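Local atomic coordinates of mitochondrial association factor 1 (Toxoplasma gondii, PDB entry 6BXS), a protein that probably acts in the association of host mitochondria with the parasite and carries a fold related to ADP-ribose-binding macro domains. Residues P6-D18 against L265-F277. Numbering follows the deposited sequence.
Sequences PDPLTLRFTCLGD and LRGLMESERKYKF. With SO4 (sulfate ion), chain H.
Cys15 and Glu272 bring the two backbones closest, with their CA atoms 5.6 Å apart, where helix 265-276 packs on strand 8-13 at an angle of 32° between their N-to-C directions. The carboxylate of Glu272 receives two backbone N-H groups from the turn that follows the strand. Thr14 N donates to Glu272 OE2 at 3.1 Å, nearly straight at 170°. Cys15 N donates to Glu272 OE1, also at 3.1 Å. Both oxygens use their syn lone pairs, a two-pronged grip that fixes the rotation of the carboxylate. CG of Glu272 is anti to the backbone N (chi1 180°), and a bend at chi2 brings the oxygens up to the turn. Next to it, Cys15 CA lies over one face of the Tyr275 ring, a CH-pi contact 3.9 Å from the centroid. Thr14 CG2 packs against Tyr275 CD1 and Lys276 CG. Farther back along the strand the contact is mostly apolar. The methyl carbon Met269 CE sits 3.3 Å from Phe13 CZ and also touches Leu11 CD1. Leu268 O approaches the edge of the Phe13 ring. Leu11 CD1 meets Leu265 CD1 at 3.6 Å. Strand 8-13 is outermost at its end of the mixed sheet, consistent with a macro-domain-like fold, and pairs antiparallel with strand 19-24, whose Phe23 touches Leu265 and Leu268. Helix 230-248 lies alongside, and its Arg235 and Glu242 bind Ser271 OG.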
loop_
_atom_site.group_PDB
_atom_site.type_symbol
_atom_site.label_atom_id
_atom_site.label_comp_id
_atom_site.label_asym_id
_atom_site.label_seq_id
_atom_site.Cartn_x
_atom_site.Cartn_y
_atom_site.Cartn_z
ATOM N N PRO A 6 14.818 11.656 -6.863
ATOM C CA PRO A 6 14.865 11.147 -5.487
ATOM C C PRO A 6 15.987 10.130 -5.283
ATOM O O PRO A 6 16.028 9.113 -5.974
ATOM C CB PRO A 6 13.491 10.494 -5.307
ATOM C CG PRO A 6 13.064 10.126 -6.684
ATOM C CD PRO A 6 13.616 11.195 -7.581
ATOM N N ASP A 7 16.886 10.408 -4.344
ATOM C CA ASP A 7 18.017 9.522 -4.079
ATOM C C ASP A 7 17.560 8.223 -3.419
ATOM O O ASP A 7 17.038 8.250 -2.306
ATOM C CB ASP A 7 19.044 10.218 -3.183
ATOM C CG ASP A 7 20.237 9.329 -2.868
ATOM O OD1 ASP A 7 20.739 8.659 -3.795
ATOM O OD2 ASP A 7 20.666 9.290 -1.694
ATOM N N PRO A 8 17.760 7.079 -4.094
ATOM C CA PRO A 8 17.359 5.817 -3.464
ATOM C C PRO A 8 18.386 5.332 -2.438
ATOM O O PRO A 8 19.213 4.471 -2.745
ATOM C CB PRO A 8 17.255 4.859 -4.652
ATOM C CG PRO A 8 18.262 5.365 -5.621
ATOM C CD PRO A 8 18.314 6.864 -5.444
ATOM N N LEU A 9 18.335 5.893 -1.233
ATOM C CA LEU A 9 19.213 5.461 -0.152
ATOM C C LEU A 9 18.884 4.027 0.246
ATOM O O LEU A 9 17.757 3.727 0.644
ATOM C CB LEU A 9 19.082 6.393 1.057
ATOM C CG LEU A 9 19.749 5.950 2.363
ATOM C CD1 LEU A 9 21.254 5.793 2.196
ATOM C CD2 LEU A 9 19.426 6.940 3.473
ATOM N N THR A 10 19.876 3.147 0.137
ATOM C CA THR A 10 19.699 1.731 0.437
ATOM C C THR A 10 20.468 1.352 1.698
ATOM O O THR A 10 21.666 1.622 1.809
ATOM C CB THR A 10 20.166 0.850 -0.737
ATOM O OG1 THR A 10 19.465 1.228 -1.928
ATOM C CG2 THR A 10 19.904 -0.621 -0.448
ATOM N N LEU A 11 19.769 0.728 2.643
ATOM C CA LEU A 11 20.360 0.311 3.910
ATOM C C LEU A 11 19.972 -1.126 4.241
ATOM O O LEU A 11 18.826 -1.528 4.045
ATOM C CB LEU A 11 19.921 1.247 5.038
ATOM C CG LEU A 11 20.345 2.711 4.894
ATOM C CD1 LEU A 11 19.695 3.562 5.972
ATOM C CD2 LEU A 11 21.857 2.849 4.948
ATOM N N ARG A 12 20.934 -1.892 4.749
ATOM C CA ARG A 12 20.707 -3.290 5.092
ATOM C C ARG A 12 20.265 -3.426 6.542
ATOM O O ARG A 12 20.790 -2.749 7.424
ATOM C CB ARG A 12 21.970 -4.114 4.852
ATOM C CG ARG A 12 21.810 -5.591 5.166
ATOM C CD ARG A 12 22.822 -6.420 4.394
ATOM N NE ARG A 12 22.543 -6.395 2.960
ATOM C CZ ARG A 12 23.442 -6.633 2.010
ATOM N NH1 ARG A 12 24.700 -6.913 2.326
ATOM N NH2 ARG A 12 23.082 -6.584 0.735
ATOM N N PHE A 13 19.298 -4.309 6.777
ATOM C CA PHE A 13 18.711 -4.483 8.099
ATOM C C PHE A 13 18.788 -5.932 8.551
ATOM O O PHE A 13 18.144 -6.807 7.975
ATOM C CB PHE A 13 17.257 -4.010 8.094
ATOM C CG PHE A 13 17.110 -2.528 7.948
ATOM C CD1 PHE A 13 17.106 -1.939 6.695
ATOM C CD2 PHE A 13 16.986 -1.719 9.064
ATOM C CE1 PHE A 13 16.976 -0.571 6.559
ATOM C CE2 PHE A 13 16.854 -0.354 8.933
ATOM C CZ PHE A 13 16.850 0.222 7.680
ATOM N N THR A 14 19.582 -6.179 9.586
ATOM C CA THR A 14 19.725 -7.522 10.123
ATOM C C THR A 14 18.469 -7.919 10.895
ATOM O O THR A 14 18.198 -9.104 11.084
ATOM C CB THR A 14 20.958 -7.640 11.042
ATOM O OG1 THR A 14 21.162 -9.012 11.402
ATOM C CG2 THR A 14 20.781 -6.811 12.300
ATOM N N CYS A 15 17.706 -6.926 11.343
ATOM C CA CYS A 15 16.439 -7.189 12.018
ATOM C C CYS A 15 15.372 -7.634 11.019
ATOM O O CYS A 15 14.299 -8.092 11.411
ATOM C CB CYS A 15 15.960 -5.951 12.783
ATOM S SG CYS A 15 15.406 -4.577 11.743
ATOM N N LEU A 16 15.678 -7.495 9.729
ATOM C CA LEU A 16 14.781 -7.928 8.659
ATOM C C LEU A 16 15.416 -9.040 7.827
ATOM O O LEU A 16 15.190 -9.132 6.619
ATOM C CB LEU A 16 14.415 -6.752 7.752
ATOM C CG LEU A 16 13.790 -5.526 8.426
ATOM C CD1 LEU A 16 13.506 -4.446 7.393
ATOM C CD2 LEU A 16 12.520 -5.896 9.175
ATOM N N GLY A 17 16.214 -9.882 8.475
ATOM C CA GLY A 17 16.863 -10.988 7.795
ATOM C C GLY A 17 17.894 -10.521 6.783
ATOM O O GLY A 17 18.055 -11.130 5.725
ATOM N N ASP A 18 18.583 -9.432 7.111
ATOM C CA ASP A 18 19.653 -8.891 6.274
ATOM C C ASP A 18 19.149 -8.441 4.904
ATOM O O ASP A 18 19.839 -8.602 3.899
ATOM C CB ASP A 18 20.774 -9.921 6.094
ATOM C CG ASP A 18 21.356 -10.386 7.413
ATOM O OD1 ASP A 18 21.605 -9.531 8.286
ATOM O OD2 ASP A 18 21.566 -11.606 7.575
ATOM N N LEU A 265 12.337 5.935 7.898
ATOM C CA LEU A 265 13.743 5.597 8.074
ATOM C C LEU A 265 14.128 5.531 9.551
ATOM O O LEU A 265 14.683 4.535 10.007
ATOM C CB LEU A 265 14.617 6.622 7.348
ATOM C CG LEU A 265 16.136 6.470 7.477
ATOM C CD1 LEU A 265 16.604 5.149 6.892
ATOM C CD2 LEU A 265 16.837 7.633 6.800
ATOM N N ARG A 266 13.822 6.591 10.294
ATOM C CA ARG A 266 14.212 6.680 11.701
ATOM C C ARG A 266 13.623 5.563 12.553
ATOM O O ARG A 266 14.281 5.057 13.460
ATOM C CB ARG A 266 13.789 8.025 12.290
ATOM C CG ARG A 266 14.715 9.177 11.953
ATOM C CD ARG A 266 14.777 10.161 13.108
ATOM N NE ARG A 266 14.953 11.537 12.657
ATOM C CZ ARG A 266 15.115 12.573 13.472
ATOM N NH1 ARG A 266 15.133 12.395 14.787
ATOM N NH2 ARG A 266 15.264 13.790 12.970
ATOM N N GLY A 267 12.377 5.194 12.273
ATOM C CA GLY A 267 11.717 4.144 13.025
ATOM C C GLY A 267 12.430 2.816 12.867
ATOM O O GLY A 267 12.631 2.087 13.839
ATOM N N LEU A 268 12.822 2.504 11.636
ATOM C CA LEU A 268 13.506 1.249 11.347
ATOM C C LEU A 268 14.956 1.276 11.824
ATOM O O LEU A 268 15.485 0.254 12.257
ATOM C CB LEU A 268 13.444 0.945 9.848
ATOM C CG LEU A 268 12.189 0.194 9.391
ATOM C CD1 LEU A 268 12.052 0.231 7.874
ATOM C CD2 LEU A 268 12.209 -1.248 9.886
ATOM N N MET A 269 15.596 2.441 11.738
ATOM C CA MET A 269 16.933 2.622 12.301
ATOM C C MET A 269 16.920 2.260 13.780
ATOM O O MET A 269 17.842 1.621 14.286
ATOM C CB MET A 269 17.415 4.065 12.131
ATOM C CG MET A 269 17.843 4.448 10.720
ATOM S SD MET A 269 19.400 3.698 10.204
ATOM C CE MET A 269 18.791 2.379 9.166
ATOM N N GLU A 270 15.861 2.677 14.468
ATOM C CA GLU A 270 15.712 2.411 15.892
ATOM C C GLU A 270 15.501 0.922 16.150
ATOM O O GLU A 270 16.024 0.375 17.119
ATOM C CB GLU A 270 14.547 3.221 16.463
ATOM C CG GLU A 270 14.394 3.107 17.975
ATOM C CD GLU A 270 13.543 4.215 18.573
ATOM O OE1 GLU A 270 13.593 5.357 18.068
ATOM O OE2 GLU A 270 12.817 3.939 19.552
ATOM N N SER A 271 14.737 0.272 15.277
ATOM C CA SER A 271 14.510 -1.166 15.383
ATOM C C SER A 271 15.811 -1.933 15.175
ATOM O O SER A 271 16.080 -2.914 15.866
ATOM C CB SER A 271 13.463 -1.623 14.368
ATOM O OG SER A 271 12.158 -1.259 14.782
ATOM N N GLU A 272 16.609 -1.478 14.214
ATOM C CA GLU A 272 17.899 -2.091 13.920
ATOM C C GLU A 272 18.831 -1.967 15.120
ATOM O O GLU A 272 19.498 -2.928 15.505
ATOM C CB GLU A 272 18.530 -1.436 12.687
ATOM C CG GLU A 272 19.894 -1.982 12.279
ATOM C CD GLU A 272 19.815 -3.341 11.607
ATOM O OE1 GLU A 272 18.758 -4.001 11.704
ATOM O OE2 GLU A 272 20.810 -3.746 10.969
ATOM N N ARG A 273 18.871 -0.773 15.700
ATOM C CA ARG A 273 19.699 -0.505 16.870
ATOM C C ARG A 273 19.267 -1.390 18.036
ATOM O O ARG A 273 20.100 -1.932 18.762
ATOM C CB ARG A 273 19.604 0.972 17.259
ATOM C CG ARG A 273 20.684 1.453 18.219
ATOM C CD ARG A 273 21.948 1.888 17.486
ATOM N NE ARG A 273 22.775 2.770 18.308
ATOM C CZ ARG A 273 22.581 4.081 18.436
ATOM N NH1 ARG A 273 21.582 4.679 17.797
ATOM N NH2 ARG A 273 23.386 4.798 19.206
ATOM N N LYS A 274 17.956 -1.538 18.199
ATOM C CA LYS A 274 17.401 -2.339 19.285
ATOM C C LYS A 274 17.704 -3.821 19.087
ATOM O O LYS A 274 17.929 -4.552 20.051
ATOM C CB LYS A 274 15.889 -2.125 19.387
ATOM C CG LYS A 274 15.424 -1.636 20.748
ATOM C CD LYS A 274 14.108 -0.879 20.655
ATOM C CE LYS A 274 13.831 -0.104 21.931
ATOM N NZ LYS A 274 12.583 0.701 21.837
ATOM N N TYR A 275 17.708 -4.254 17.832
ATOM C CA TYR A 275 17.996 -5.643 17.496
ATOM C C TYR A 275 19.476 -5.956 17.695
ATOM O O TYR A 275 19.828 -6.991 18.261
ATOM C CB TYR A 275 17.582 -5.933 16.052
ATOM C CG TYR A 275 17.795 -7.367 15.614
ATOM C CD1 TYR A 275 19.038 -7.802 15.177
ATOM C CD2 TYR A 275 16.749 -8.280 15.625
ATOM C CE1 TYR A 275 19.238 -9.108 14.772
ATOM C CE2 TYR A 275 16.940 -9.590 15.220
ATOM C CZ TYR A 275 18.186 -9.996 14.794
ATOM O OH TYR A 275 18.385 -11.297 14.389
ATOM N N LYS A 276 20.337 -5.057 17.229
ATOM C CA LYS A 276 21.779 -5.279 17.272
ATOM C C LYS A 276 22.364 -5.078 18.669
ATOM O O LYS A 276 23.533 -5.382 18.904
ATOM C CB LYS A 276 22.490 -4.353 16.282
ATOM C CG LYS A 276 22.433 -4.831 14.836
ATOM C CD LYS A 276 23.526 -4.205 13.974
ATOM C CE LYS A 276 24.921 -4.694 14.355
ATOM N NZ LYS A 276 25.043 -6.181 14.323
ATOM N N PHE A 277 21.552 -4.562 19.588
ATOM C CA PHE A 277 21.977 -4.379 20.973
ATOM C C PHE A 277 20.841 -4.730 21.930
ATOM O O PHE A 277 20.662 -5.890 22.299
ATOM C CB PHE A 277 22.439 -2.940 21.216
ATOM C CG PHE A 277 23.484 -2.461 20.247
ATOM C CD1 PHE A 277 24.778 -2.953 20.299
ATOM C CD2 PHE A 277 23.174 -1.507 19.291
ATOM C CE1 PHE A 277 25.741 -2.510 19.408
ATOM C CE2 PHE A 277 24.130 -1.060 18.399
ATOM C CZ PHE A 277 25.415 -1.561 18.458
HETATM S S SO4 H . 14.609 9.064 16.789
HETATM O O1 SO4 H . 14.156 9.372 18.144
HETATM O O2 SO4 H . 13.456 9.036 15.892
HETATM O O3 SO4 H . 15.550 10.089 16.342
HETATM O O4 SO4 H . 15.273 7.764 16.785
#